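Local coordinates for protein ribonuclease (Nicotiana glutinosa, PDB 1IYB) that cleaves RNA as a ribonuclease of the T2 family and binds guanosine-5'-monophosphate in a guanine-binding pocket, at residues Ser27-Lys32 and Thr82-Gly88; Ser20-Thr24 and Ser172-Gln176; Ser62-Gln66 and Trp94-Glu99; Arg75-Trp80 and Tyr114-Asp120. One frame throughout, in Å; residues are numbered along the deposited sequence.

Contact 1 (Ser27-Lys32 and Thr82-Gly88); sequences SCCYPK and TLACPSG. With 5GP (guanosine-5'-monophosphate), chain C.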
# COMPACT_ATOMS: atom_id res chain seq x y z
N SER A 27 -3.77 -21.32 5.92
CA SER A 27 -4.49 -21.60 7.15
C SER A 27 -5.33 -20.42 7.61
O SER A 27 -5.01 -19.27 7.33
CB SER A 27 -3.52 -21.98 8.27
OG SER A 27 -2.70 -20.88 8.62
N CYS A 28 -6.40 -20.73 8.33
CA CYS A 28 -7.29 -19.73 8.91
C CYS A 28 -7.49 -20.25 10.33
O CYS A 28 -7.38 -21.46 10.57
CB CYS A 28 -8.62 -19.66 8.15
SG CYS A 28 -9.99 -20.63 8.86
N CYS A 29 -7.77 -19.35 11.27
CA CYS A 29 -7.98 -19.73 12.66
C CYS A 29 -9.21 -19.01 13.21
O CYS A 29 -9.39 -17.82 12.98
CB CYS A 29 -6.77 -19.34 13.51
SG CYS A 29 -5.32 -20.42 13.30
N TYR A 30 -10.06 -19.74 13.93
CA TYR A 30 -11.24 -19.12 14.51
C TYR A 30 -10.81 -18.25 15.69
O TYR A 30 -9.76 -18.49 16.28
CB TYR A 30 -12.22 -20.18 15.04
CG TYR A 30 -12.76 -21.15 14.01
CD1 TYR A 30 -12.87 -20.80 12.67
CD2 TYR A 30 -13.20 -22.41 14.40
CE1 TYR A 30 -13.42 -21.69 11.73
CE2 TYR A 30 -13.75 -23.30 13.48
CZ TYR A 30 -13.85 -22.94 12.15
OH TYR A 30 -14.40 -23.83 11.26
N PRO A 31 -11.60 -17.23 16.02
CA PRO A 31 -11.26 -16.35 17.15
C PRO A 31 -11.18 -17.23 18.40
O PRO A 31 -11.68 -18.35 18.41
CB PRO A 31 -12.43 -15.38 17.20
CG PRO A 31 -12.87 -15.30 15.77
CD PRO A 31 -12.80 -16.74 15.33
N LYS A 32 -10.56 -16.71 19.46
CA LYS A 32 -10.43 -17.48 20.69
C LYS A 32 -11.76 -17.99 21.24
O LYS A 32 -11.83 -19.05 21.85
CB LYS A 32 -9.74 -16.65 21.77
CG LYS A 32 -8.32 -16.25 21.44
CD LYS A 32 -7.64 -15.63 22.64
CE LYS A 32 -6.22 -15.22 22.33
NZ LYS A 32 -5.54 -14.70 23.55
N THR A 82 -12.07 -11.97 13.36
CA THR A 82 -10.80 -12.15 12.68
C THR A 82 -10.65 -13.65 12.45
O THR A 82 -10.99 -14.46 13.31
CB THR A 82 -9.60 -11.64 13.51
OG1 THR A 82 -8.39 -11.92 12.80
CG2 THR A 82 -9.55 -12.32 14.87
N LEU A 83 -10.15 -14.02 11.27
CA LEU A 83 -9.95 -15.42 10.93
C LEU A 83 -8.48 -15.73 10.67
O LEU A 83 -8.15 -16.77 10.11
CB LEU A 83 -10.80 -15.78 9.71
CG LEU A 83 -12.31 -15.74 9.93
CD1 LEU A 83 -13.04 -15.91 8.61
CD2 LEU A 83 -12.72 -16.82 10.92
N ALA A 84 -7.61 -14.82 11.08
CA ALA A 84 -6.17 -15.01 10.89
C ALA A 84 -5.58 -15.87 12.00
O ALA A 84 -6.16 -16.01 13.08
CB ALA A 84 -5.47 -13.65 10.85
N CYS A 85 -4.42 -16.47 11.74
CA CYS A 85 -3.76 -17.32 12.73
C CYS A 85 -2.59 -16.59 13.40
O CYS A 85 -1.90 -15.80 12.76
CB CYS A 85 -3.22 -18.59 12.07
SG CYS A 85 -4.48 -19.79 11.55
N PRO A 86 -2.36 -16.86 14.69
CA PRO A 86 -3.13 -17.79 15.54
C PRO A 86 -4.43 -17.15 16.00
O PRO A 86 -4.63 -15.95 15.83
CB PRO A 86 -2.17 -18.06 16.69
CG PRO A 86 -1.50 -16.74 16.86
CD PRO A 86 -1.21 -16.32 15.43
N SER A 87 -5.32 -17.95 16.59
CA SER A 87 -6.60 -17.46 17.08
C SER A 87 -6.45 -16.14 17.82
O SER A 87 -5.66 -16.03 18.76
CB SER A 87 -7.25 -18.48 18.01
OG SER A 87 -7.53 -19.69 17.32
N GLY A 88 -7.21 -15.13 17.40
CA GLY A 88 -7.10 -13.82 18.03
C GLY A 88 -8.37 -13.31 18.68
O GLY A 88 -9.41 -13.97 18.66
P 5GP C . -7.01 -4.58 3.82
O1P 5GP C . -6.28 -3.57 3.03
O2P 5GP C . -8.05 -3.95 4.73
O3P 5GP C . -7.66 -5.64 2.87
O5' 5GP C . -6.03 -5.47 4.78
C5' 5GP C . -6.53 -6.64 5.51
C4' 5GP C . -5.47 -7.36 6.38
O4' 5GP C . -6.12 -7.65 7.69
C3' 5GP C . -4.95 -8.73 5.95
O3' 5GP C . -3.86 -8.67 5.04
C2' 5GP C . -4.53 -9.41 7.26
O2' 5GP C . -3.17 -9.09 7.63
C1' 5GP C . -5.55 -8.88 8.25
N9 5GP C . -6.62 -9.79 8.77
C8 5GP C . -6.84 -10.25 10.05
N7 5GP C . -7.93 -10.97 10.22
C5 5GP C . -8.47 -10.98 8.92
C6 5GP C . -9.68 -11.61 8.45
O6 5GP C . -10.49 -12.27 9.10
N1 5GP C . -9.88 -11.39 7.06
C2 5GP C . -9.01 -10.65 6.25
N2 5GP C . -9.40 -10.57 4.96
N3 5GP C . -7.88 -10.06 6.68
C4 5GP C . -7.68 -10.27 8.03
O HOH W 1 -8.31 -15.62 14.74
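Cys29 points its side chain at the other loop and meets Cys85 in a disulfide, SG to SG 2.0 Å, with a torsion of 94° about the bond, close to the relaxed right angle. Both sulfurs lie beside their own backbone N and opposite the carbonyl carbon (chi1 -75° and -71°), and this matched rotation lets the bridge span the 4.9 Å between Cys29 CA and Cys85 CA. Behind it, Cys29 N gives a fairly straight bond of 2.9 Å to Leu83 O, entering from above the carbonyl plane.

Further along, Ser87 swings its hydroxyl to the neighbouring loop, and OG donates to Tyr30 O at 2.7 Å, meeting that oxygen almost head-on. A serine suits the place because its short side chain brings a donor to a backbone acceptor. Lys32 N then binds Gly88 O at 3.1 Å. The Pro31 ring lays CG against Thr82 O, while a methyl of Leu83, CD2, comes to the rim of the Tyr30 ring near its plane. Between the loops a water accepts from Gly88 N and sits 2.7 Å from Ala84 O and near Cys29 O, with more acceptors about it than it has protons to give.

Thr82 and Leu83 carry this framework to the nucleotide. Thr82 OG1, anti to its backbone N, donates to N7 of the guanine at 2.8 Å, and Leu83 N donates to O6 at 2.8 Å. Two donors set against N7 and O6 read the Hoogsteen edge, where adenine would offer an amino group in place of O6; the covalent bridge and backbone bonds probably help hold those donors in position for guanine.

Contact 2 (Ser20-Thr24 and Ser172-Gln176); sequences SYCDT and SQLYQ. With 5GP (guanosine-5'-monophosphate), chain C.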
# COMPACT_ATOMS: atom_id res chain seq x y z
N SER A 20 -15.09 -18.97 2.50
CA SER A 20 -14.13 -18.80 1.41
C SER A 20 -12.76 -18.34 1.91
O SER A 20 -11.76 -18.45 1.20
CB SER A 20 -14.67 -17.82 0.38
OG SER A 20 -15.76 -18.39 -0.32
N TYR A 21 -12.72 -17.80 3.11
CA TYR A 21 -11.45 -17.36 3.67
C TYR A 21 -10.76 -18.57 4.28
O TYR A 21 -9.53 -18.64 4.34
CB TYR A 21 -11.66 -16.31 4.76
CG TYR A 21 -10.37 -15.71 5.29
CD1 TYR A 21 -9.80 -14.59 4.69
CD2 TYR A 21 -9.71 -16.28 6.38
CE1 TYR A 21 -8.61 -14.04 5.16
CE2 TYR A 21 -8.52 -15.74 6.87
CZ TYR A 21 -7.98 -14.62 6.25
OH TYR A 21 -6.82 -14.06 6.73
N CYS A 22 -11.56 -19.54 4.72
CA CYS A 22 -11.05 -20.73 5.40
C CYS A 22 -10.87 -22.03 4.63
O CYS A 22 -10.47 -23.03 5.22
CB CYS A 22 -11.94 -21.01 6.61
SG CYS A 22 -11.69 -19.89 8.02
N ASP A 23 -11.15 -22.04 3.33
CA ASP A 23 -11.00 -23.28 2.57
C ASP A 23 -9.93 -23.22 1.48
O ASP A 23 -10.01 -23.95 0.49
CB ASP A 23 -12.35 -23.67 1.96
CG ASP A 23 -12.80 -22.71 0.89
OD1 ASP A 23 -12.20 -21.62 0.79
OD2 ASP A 23 -13.76 -23.03 0.15
N THR A 24 -8.93 -22.36 1.67
CA THR A 24 -7.86 -22.25 0.69
C THR A 24 -6.66 -23.07 1.16
O THR A 24 -6.75 -23.78 2.16
CB THR A 24 -7.40 -20.78 0.52
OG1 THR A 24 -6.68 -20.37 1.68
CG2 THR A 24 -8.60 -19.87 0.31
N SER A 172 -13.44 -21.56 -8.27
CA SER A 172 -13.61 -20.13 -8.07
C SER A 172 -14.79 -20.01 -7.11
O SER A 172 -15.80 -20.70 -7.27
CB SER A 172 -13.94 -19.44 -9.39
OG SER A 172 -14.11 -18.04 -9.22
N GLN A 173 -14.68 -19.15 -6.10
CA GLN A 173 -15.74 -19.02 -5.11
C GLN A 173 -16.03 -17.59 -4.67
O GLN A 173 -15.16 -16.72 -4.73
CB GLN A 173 -15.37 -19.86 -3.89
CG GLN A 173 -14.03 -19.46 -3.29
CD GLN A 173 -13.61 -20.33 -2.12
OE1 GLN A 173 -12.64 -20.02 -1.43
NE2 GLN A 173 -14.33 -21.42 -1.89
N LEU A 174 -17.26 -17.38 -4.23
CA LEU A 174 -17.71 -16.08 -3.74
C LEU A 174 -16.91 -15.77 -2.48
O LEU A 174 -17.06 -16.46 -1.47
CB LEU A 174 -19.20 -16.13 -3.41
CG LEU A 174 -19.86 -14.87 -2.83
CD1 LEU A 174 -19.71 -13.73 -3.81
CD2 LEU A 174 -21.32 -15.15 -2.53
N TYR A 175 -16.09 -14.73 -2.53
CA TYR A 175 -15.25 -14.37 -1.39
C TYR A 175 -15.65 -13.07 -0.67
O TYR A 175 -15.92 -13.09 0.53
CB TYR A 175 -13.80 -14.32 -1.88
CG TYR A 175 -12.78 -13.85 -0.87
CD1 TYR A 175 -12.83 -14.28 0.46
CD2 TYR A 175 -11.74 -13.01 -1.25
CE1 TYR A 175 -11.87 -13.87 1.38
CE2 TYR A 175 -10.78 -12.60 -0.34
CZ TYR A 175 -10.85 -13.03 0.97
OH TYR A 175 -9.90 -12.62 1.87
N GLN A 176 -15.68 -11.95 -1.39
CA GLN A 176 -16.06 -10.69 -0.76
C GLN A 176 -17.08 -9.93 -1.59
O GLN A 176 -17.13 -10.08 -2.81
CB GLN A 176 -14.83 -9.80 -0.52
CG GLN A 176 -13.71 -10.48 0.24
CD GLN A 176 -12.72 -9.49 0.83
OE1 GLN A 176 -12.85 -9.09 1.98
NE2 GLN A 176 -11.74 -9.08 0.04
P 5GP C . -7.01 -4.58 3.82
O1P 5GP C . -6.28 -3.57 3.03
O2P 5GP C . -8.05 -3.95 4.73
O3P 5GP C . -7.66 -5.64 2.87
O5' 5GP C . -6.03 -5.47 4.78
C5' 5GP C . -6.53 -6.64 5.51
C4' 5GP C . -5.47 -7.36 6.38
O4' 5GP C . -6.12 -7.65 7.69
C3' 5GP C . -4.95 -8.73 5.95
O3' 5GP C . -3.86 -8.67 5.04
C2' 5GP C . -4.53 -9.41 7.26
O2' 5GP C . -3.17 -9.09 7.63
C1' 5GP C . -5.55 -8.88 8.25
N9 5GP C . -6.62 -9.79 8.77
C8 5GP C . -6.84 -10.25 10.05
N7 5GP C . -7.93 -10.97 10.22
C5 5GP C . -8.47 -10.98 8.92
C6 5GP C . -9.68 -11.61 8.45
O6 5GP C . -10.49 -12.27 9.10
N1 5GP C . -9.88 -11.39 7.06
C2 5GP C . -9.01 -10.65 6.25
N2 5GP C . -9.40 -10.57 4.96
N3 5GP C . -7.88 -10.06 6.68
C4 5GP C . -7.68 -10.27 8.03
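Ser20 and Leu174 make the first of two hydrogen bonds here: Ser20 OG donates to Leu174 O at 2.6 Å, approaching from above the carbonyl plane. The second joins side chains. Gln173 NE2 reaches Asp23 OD2 at 2.7 Å with an almost linear N-H (177°), lying in the amide plane and meeting the syn lone pair of the acid. Carboxylate and amide are only 7° from coplanar, a fit that favours glutamine as a flat donor. Its chain sets off between backbone N and carbonyl carbon (chi1 57°) and then runs extended, carrying the amide across to Asp23. The amide oxygen has a further partner in Asn165 of the adjacent strand.

The apolar part is built from two tyrosines lying side by side and pointing the same way. Tyr175 brings CE1 to CD1 of Tyr21 at 4.0 Å, and its OH comes to the same CD1 at 3.4 Å, at the edge of the Tyr21 ring and near its plane. Ser20 CB approaches the Tyr175 ring obliquely, 4.0 Å from CD1.

Both tyrosines reach the ligand, Tyr21 by a ring face, CE1 lying 3.5 Å from N1 of the guanine, and Tyr175 by its hydroxyl, OH standing 3.7 Å from N2. An alanine in place of Gln173 removes the amide, which would probably leave Asp23 OD2 without its straight donor and this turn less firmly tied to the strand.

Polar bonds thus join helix 18-21 and the turn after it to strand 172-182, and the Tyr21 face offers a flat, polarisable surface suited to a purine, with the Tyr175 hydroxyl beside the N2 side of the base.

Contact 3 (Ser62-Gln66 and Trp94-Glu99); sequences SPYDQ and WSHEWE. With 5GP (guanosine-5'-monophosphate), chain C.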
# COMPACT_ATOMS: atom_id res chain seq x y z
N SER A 62 -2.67 9.11 14.75
CA SER A 62 -4.02 8.75 15.14
C SER A 62 -4.08 7.23 15.28
O SER A 62 -4.78 6.55 14.54
CB SER A 62 -5.03 9.22 14.09
OG SER A 62 -6.34 8.78 14.42
N PRO A 63 -3.32 6.68 16.24
CA PRO A 63 -3.31 5.23 16.45
C PRO A 63 -4.64 4.70 16.97
O PRO A 63 -5.40 5.42 17.61
CB PRO A 63 -2.17 5.04 17.44
CG PRO A 63 -2.24 6.28 18.26
CD PRO A 63 -2.45 7.36 17.22
N TYR A 64 -4.91 3.43 16.68
CA TYR A 64 -6.14 2.79 17.15
C TYR A 64 -6.18 2.87 18.67
O TYR A 64 -5.17 2.62 19.34
CB TYR A 64 -6.15 1.32 16.70
CG TYR A 64 -7.31 0.51 17.22
CD1 TYR A 64 -8.62 0.77 16.83
CD2 TYR A 64 -7.09 -0.55 18.11
CE1 TYR A 64 -9.68 0.00 17.30
CE2 TYR A 64 -8.14 -1.33 18.58
CZ TYR A 64 -9.44 -1.05 18.17
OH TYR A 64 -10.48 -1.82 18.63
N ASP A 65 -7.35 3.21 19.21
CA ASP A 65 -7.55 3.33 20.66
C ASP A 65 -8.85 2.60 20.99
O ASP A 65 -9.93 3.19 20.94
CB ASP A 65 -7.66 4.81 21.05
CG ASP A 65 -7.80 5.01 22.54
OD1 ASP A 65 -7.95 6.18 22.97
OD2 ASP A 65 -7.77 4.01 23.29
N GLN A 66 -8.75 1.33 21.35
CA GLN A 66 -9.95 0.54 21.64
C GLN A 66 -10.85 1.13 22.73
O GLN A 66 -12.05 0.87 22.74
CB GLN A 66 -9.57 -0.90 21.98
CG GLN A 66 -10.77 -1.82 22.19
CD GLN A 66 -10.49 -3.28 21.87
OE1 GLN A 66 -10.94 -4.18 22.58
NE2 GLN A 66 -9.76 -3.52 20.79
N TRP A 94 -9.07 -5.08 13.86
CA TRP A 94 -9.75 -3.79 13.96
C TRP A 94 -8.75 -2.64 13.92
O TRP A 94 -8.98 -1.61 13.26
CB TRP A 94 -10.59 -3.72 15.24
CG TRP A 94 -11.54 -4.88 15.35
CD1 TRP A 94 -12.17 -5.51 14.32
CD2 TRP A 94 -11.96 -5.54 16.55
NE1 TRP A 94 -12.95 -6.54 14.79
CE2 TRP A 94 -12.84 -6.58 16.16
CE3 TRP A 94 -11.68 -5.37 17.91
CZ2 TRP A 94 -13.45 -7.44 17.08
CZ3 TRP A 94 -12.28 -6.22 18.83
CH2 TRP A 94 -13.15 -7.25 18.41
N SER A 95 -7.62 -2.81 14.61
CA SER A 95 -6.59 -1.77 14.63
C SER A 95 -6.06 -1.54 13.22
O SER A 95 -5.89 -0.41 12.79
CB SER A 95 -5.44 -2.18 15.55
OG SER A 95 -4.39 -1.22 15.50
N HIS A 96 -5.80 -2.64 12.51
CA HIS A 96 -5.30 -2.56 11.14
C HIS A 96 -6.27 -1.80 10.23
O HIS A 96 -5.86 -0.96 9.44
CB HIS A 96 -5.08 -3.97 10.59
CG HIS A 96 -4.78 -4.00 9.12
ND1 HIS A 96 -3.57 -3.60 8.61
CD2 HIS A 96 -5.54 -4.35 8.06
CE1 HIS A 96 -3.60 -3.70 7.29
NE2 HIS A 96 -4.78 -4.16 6.93
N GLU A 97 -7.56 -2.10 10.34
CA GLU A 97 -8.54 -1.43 9.51
C GLU A 97 -8.62 0.06 9.82
O GLU A 97 -8.77 0.88 8.91
CB GLU A 97 -9.91 -2.11 9.65
CG GLU A 97 -9.92 -3.52 9.05
CD GLU A 97 -9.62 -3.53 7.55
OE1 GLU A 97 -8.81 -4.37 7.11
OE2 GLU A 97 -10.21 -2.70 6.82
N TRP A 98 -8.52 0.43 11.09
CA TRP A 98 -8.57 1.84 11.42
C TRP A 98 -7.33 2.57 10.92
O TRP A 98 -7.43 3.62 10.27
CB TRP A 98 -8.69 2.08 12.93
CG TRP A 98 -8.40 3.52 13.27
CD1 TRP A 98 -7.24 4.03 13.77
CD2 TRP A 98 -9.23 4.65 12.96
NE1 TRP A 98 -7.29 5.40 13.79
CE2 TRP A 98 -8.50 5.81 13.30
CE3 TRP A 98 -10.52 4.79 12.44
CZ2 TRP A 98 -9.02 7.10 13.12
CZ3 TRP A 98 -11.04 6.07 12.26
CH2 TRP A 98 -10.28 7.21 12.60
N GLU A 99 -6.16 2.03 11.21
CA GLU A 99 -4.92 2.67 10.80
C GLU A 99 -4.70 2.75 9.30
O GLU A 99 -4.22 3.77 8.79
CB GLU A 99 -3.74 2.00 11.52
CG GLU A 99 -3.89 2.13 13.03
CD GLU A 99 -2.63 1.78 13.81
OE1 GLU A 99 -2.67 1.91 15.05
OE2 GLU A 99 -1.62 1.39 13.18
P 5GP C . -7.01 -4.58 3.82
O1P 5GP C . -6.28 -3.57 3.03
O2P 5GP C . -8.05 -3.95 4.73
O3P 5GP C . -7.66 -5.64 2.87
O5' 5GP C . -6.03 -5.47 4.78
C5' 5GP C . -6.53 -6.64 5.51
C4' 5GP C . -5.47 -7.36 6.38
O4' 5GP C . -6.12 -7.65 7.69
C3' 5GP C . -4.95 -8.73 5.95
O3' 5GP C . -3.86 -8.67 5.04
C2' 5GP C . -4.53 -9.41 7.26
O2' 5GP C . -3.17 -9.09 7.63
C1' 5GP C . -5.55 -8.88 8.25
N9 5GP C . -6.62 -9.79 8.77
C8 5GP C . -6.84 -10.25 10.05
N7 5GP C . -7.93 -10.97 10.22
C5 5GP C . -8.47 -10.98 8.92
C6 5GP C . -9.68 -11.61 8.45
O6 5GP C . -10.49 -12.27 9.10
N1 5GP C . -9.88 -11.39 7.06
C2 5GP C . -9.01 -10.65 6.25
N2 5GP C . -9.40 -10.57 4.96
N3 5GP C . -7.88 -10.06 6.68
C4 5GP C . -7.68 -10.27 8.03
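Tyr64 lays its ring against the backbone of helix 91-102, with Ser95 CA over one face, 3.9 Å from the ring centroid in a CH-pi contact. Its CG stands anti to the backbone N (chi1 175°), which sends the ring along the helix until the OH reaches the edge of the Trp94 indole, 3.8 Å from CE3. A small serine suits position 95, since it lets the ring come close: Ser95 OG sits 3.3 Å from Tyr64 CB. On the opposite face lies Gln66 N, so the loop folds back over its own tyrosine.

Trp98 contributes both bulk and a donor. Its NE1 gives a 2.9 Å hydrogen bond to Ser62 O, which lies in the indole plane, and CZ2 passes 3.4 Å from Ser62 OG. One turn of helix apart from Ser95, Glu99 extends its chain to place OE1 at 3.2 Å from Tyr64 N; that nearly straight bond (173°) uses the anti lone pair.

Trp94 offers its indole edge to Tyr64 and Gln66, while its own NE1 is given to Trp80 O. The other side of the helix carries His96, whose NE2 donates to O5' of the nucleotide at 2.8 Å. Helix 91-102 therefore lies between the loop 62-66 and the ligand pocket, with helix 111-124 touching Tyr64 and Trp98, and helix 73-79 packed on Trp94.

Contact 4 (Arg75-Trp80 and Tyr114-Asp120); sequences RMQQNW and YFKKALD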
# COMPACT_ATOMS: atom_id res chain seq x y z
N ARG A 75 -20.59 -5.90 19.77
CA ARG A 75 -21.15 -5.98 18.42
C ARG A 75 -20.05 -6.30 17.41
O ARG A 75 -20.29 -7.01 16.42
CB ARG A 75 -21.84 -4.66 18.07
CG ARG A 75 -23.10 -4.39 18.89
CD ARG A 75 -23.60 -2.96 18.70
NE ARG A 75 -23.96 -2.69 17.31
CZ ARG A 75 -24.31 -1.50 16.85
NH1 ARG A 75 -24.35 -0.45 17.66
NH2 ARG A 75 -24.63 -1.35 15.57
N MET A 76 -18.85 -5.79 17.65
CA MET A 76 -17.72 -6.03 16.76
C MET A 76 -17.25 -7.48 16.88
O MET A 76 -16.80 -8.08 15.90
CB MET A 76 -16.58 -5.07 17.11
CG MET A 76 -16.86 -3.63 16.68
SD MET A 76 -15.80 -2.38 17.45
CE MET A 76 -14.19 -2.85 16.81
N GLN A 77 -17.36 -8.05 18.07
CA GLN A 77 -16.96 -9.43 18.28
C GLN A 77 -17.86 -10.36 17.46
O GLN A 77 -17.40 -11.36 16.91
CB GLN A 77 -17.03 -9.77 19.77
CG GLN A 77 -15.85 -9.19 20.54
CD GLN A 77 -16.05 -9.19 22.04
OE1 GLN A 77 -15.09 -9.05 22.80
NE2 GLN A 77 -17.30 -9.31 22.48
N GLN A 78 -19.14 -10.01 17.36
CA GLN A 78 -20.08 -10.82 16.61
C GLN A 78 -20.07 -10.57 15.11
O GLN A 78 -20.19 -11.51 14.32
CB GLN A 78 -21.50 -10.59 17.13
CG GLN A 78 -21.70 -11.03 18.57
CD GLN A 78 -21.24 -12.45 18.81
OE1 GLN A 78 -21.68 -13.37 18.13
NE2 GLN A 78 -20.35 -12.63 19.78
N ASN A 79 -19.90 -9.31 14.71
CA ASN A 79 -19.95 -8.93 13.31
C ASN A 79 -18.66 -8.65 12.55
O ASN A 79 -18.68 -8.53 11.33
CB ASN A 79 -20.87 -7.72 13.14
CG ASN A 79 -22.30 -8.02 13.52
OD1 ASN A 79 -22.71 -7.82 14.67
ND2 ASN A 79 -23.06 -8.52 12.56
N TRP A 80 -17.55 -8.55 13.28
CA TRP A 80 -16.25 -8.25 12.66
C TRP A 80 -15.19 -9.22 13.17
O TRP A 80 -14.14 -8.80 13.67
CB TRP A 80 -15.86 -6.82 13.04
CG TRP A 80 -14.95 -6.11 12.08
CD1 TRP A 80 -13.90 -6.65 11.38
CD2 TRP A 80 -14.97 -4.72 11.78
NE1 TRP A 80 -13.27 -5.66 10.65
CE2 TRP A 80 -13.90 -4.47 10.88
CE3 TRP A 80 -15.78 -3.65 12.18
CZ2 TRP A 80 -13.63 -3.19 10.38
CZ3 TRP A 80 -15.52 -2.38 11.68
CH2 TRP A 80 -14.45 -2.17 10.79
N TYR A 114 -16.49 5.74 12.98
CA TYR A 114 -16.05 4.84 11.91
C TYR A 114 -16.56 3.42 12.17
O TYR A 114 -17.21 2.82 11.31
CB TYR A 114 -14.52 4.83 11.83
CG TYR A 114 -13.95 3.86 10.82
CD1 TYR A 114 -13.93 4.18 9.46
CD2 TYR A 114 -13.45 2.62 11.21
CE1 TYR A 114 -13.42 3.29 8.51
CE2 TYR A 114 -12.94 1.72 10.28
CZ TYR A 114 -12.92 2.06 8.93
OH TYR A 114 -12.43 1.16 8.02
N PHE A 115 -16.25 2.88 13.34
CA PHE A 115 -16.69 1.54 13.67
C PHE A 115 -18.21 1.45 13.77
O PHE A 115 -18.80 0.44 13.37
CB PHE A 115 -16.01 1.06 14.95
CG PHE A 115 -14.56 0.71 14.76
CD1 PHE A 115 -13.56 1.65 15.00
CD2 PHE A 115 -14.21 -0.54 14.25
CE1 PHE A 115 -12.22 1.35 14.73
CE2 PHE A 115 -12.87 -0.85 13.99
CZ PHE A 115 -11.88 0.10 14.23
N LYS A 116 -18.85 2.49 14.30
CA LYS A 116 -20.30 2.48 14.40
C LYS A 116 -20.94 2.45 13.01
O LYS A 116 -21.90 1.72 12.78
CB LYS A 116 -20.80 3.71 15.17
CG LYS A 116 -22.31 3.93 15.10
CD LYS A 116 -22.73 5.18 15.85
CE LYS A 116 -24.11 5.66 15.40
NZ LYS A 116 -25.15 4.60 15.51
N LYS A 117 -20.41 3.24 12.08
CA LYS A 117 -20.96 3.27 10.74
C LYS A 117 -20.84 1.88 10.09
O LYS A 117 -21.77 1.40 9.45
CB LYS A 117 -20.24 4.31 9.87
CG LYS A 117 -20.79 4.40 8.45
CD LYS A 117 -22.22 4.90 8.42
CE LYS A 117 -22.76 4.91 7.00
NZ LYS A 117 -24.11 5.55 6.92
N ALA A 118 -19.68 1.25 10.27
CA ALA A 118 -19.47 -0.08 9.70
C ALA A 118 -20.49 -1.07 10.27
O ALA A 118 -21.04 -1.90 9.55
CB ALA A 118 -18.05 -0.55 9.99
N LEU A 119 -20.72 -0.98 11.58
CA LEU A 119 -21.68 -1.87 12.24
C LEU A 119 -23.10 -1.61 11.75
O LEU A 119 -23.87 -2.55 11.56
CB LEU A 119 -21.60 -1.68 13.75
CG LEU A 119 -20.36 -2.26 14.43
CD1 LEU A 119 -20.33 -1.84 15.89
CD2 LEU A 119 -20.36 -3.77 14.30
N ASP A 120 -23.44 -0.34 11.56
CA ASP A 120 -24.78 0.01 11.10
C ASP A 120 -25.00 -0.47 9.67
O ASP A 120 -26.08 -0.96 9.32
CB ASP A 120 -25.01 1.52 11.23
CG ASP A 120 -25.21 1.96 12.69
OD1 ASP A 120 -25.28 3.18 12.95
OD2 ASP A 120 -25.32 1.08 13.57
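This is a buried helix-to-helix contact: the end of helix 73-79, with Trp80 just beyond it, packs on helix 111-124. The axes of the two short segments approach to 10.8 Å and cross at 47°, a spacing that leaves room for large side chains between them.

Leu119 is the central apolar side chain, with the largest area buried in this contact. Its CD1 lies over one face of the Arg75 guanidinium and 4.0 Å from Met76 CG, while CD2 reaches Asn79 CB, so one branched side chain fills the space between three residues of the other helix. Met76 bends at its last torsion (chi3 64°) and brings CE to 3.4 Å from Phe115 CD2, its sulfur making an oblique Met-aromatic contact. Trp80 sends the six-membered end of its indole across the same ring: CZ3 is 3.4 Å from Phe115 CD2, with the planes inclined at 44°. Ala118, small enough to admit the indole, places CB 3.6 Å from Trp80 CZ3.

At the margin the contact becomes ionic. Arg75 NH2 donates to Asp120 OD2 at 3.2 Å, the acceptor lying in the guanidinium plane, and Asp120 OD1 takes Lys116 NZ on its syn lone pair at 2.9 Å. A leucine in place of Arg75 would probably leave Asp120 with Lys116 alone of these two cations and strip the flat cover from Leu119.

Beyond the pair, Trp80 meets Phe93 and Trp94 edge-to-face, and Ile42 of strand 41-48 touches both Trp80 and Leu119. The contact thus belongs to the helical layer that packs on strand 41-48 of the central antiparallel sheet, in the alpha+beta fold of the T2 ribonucleases.

From the N terminus, residues 20-24, the end of helix 18-21 and the turn after it, are joined by contact 2 to strand 172-182, closing the longest loop; the other three contacts are nested inside it. Contact 1 closes a shorter loop from 27-32 to 82-88 and is tied to contact 2 by the Cys22-Cys28 disulfide. Contact 3, from 62-66 to helix 91-102, crosses contact 1, and contact 4, from helix 73-79 to helix 111-124, crosses both. Contacts 3 and 4 touch through Trp94, which meets Trp80, Met76 and Phe115, uniting three helices. Contacts 1, 2 and 3 all reach the nucleotide, whereas contact 4 lies in the helical layer.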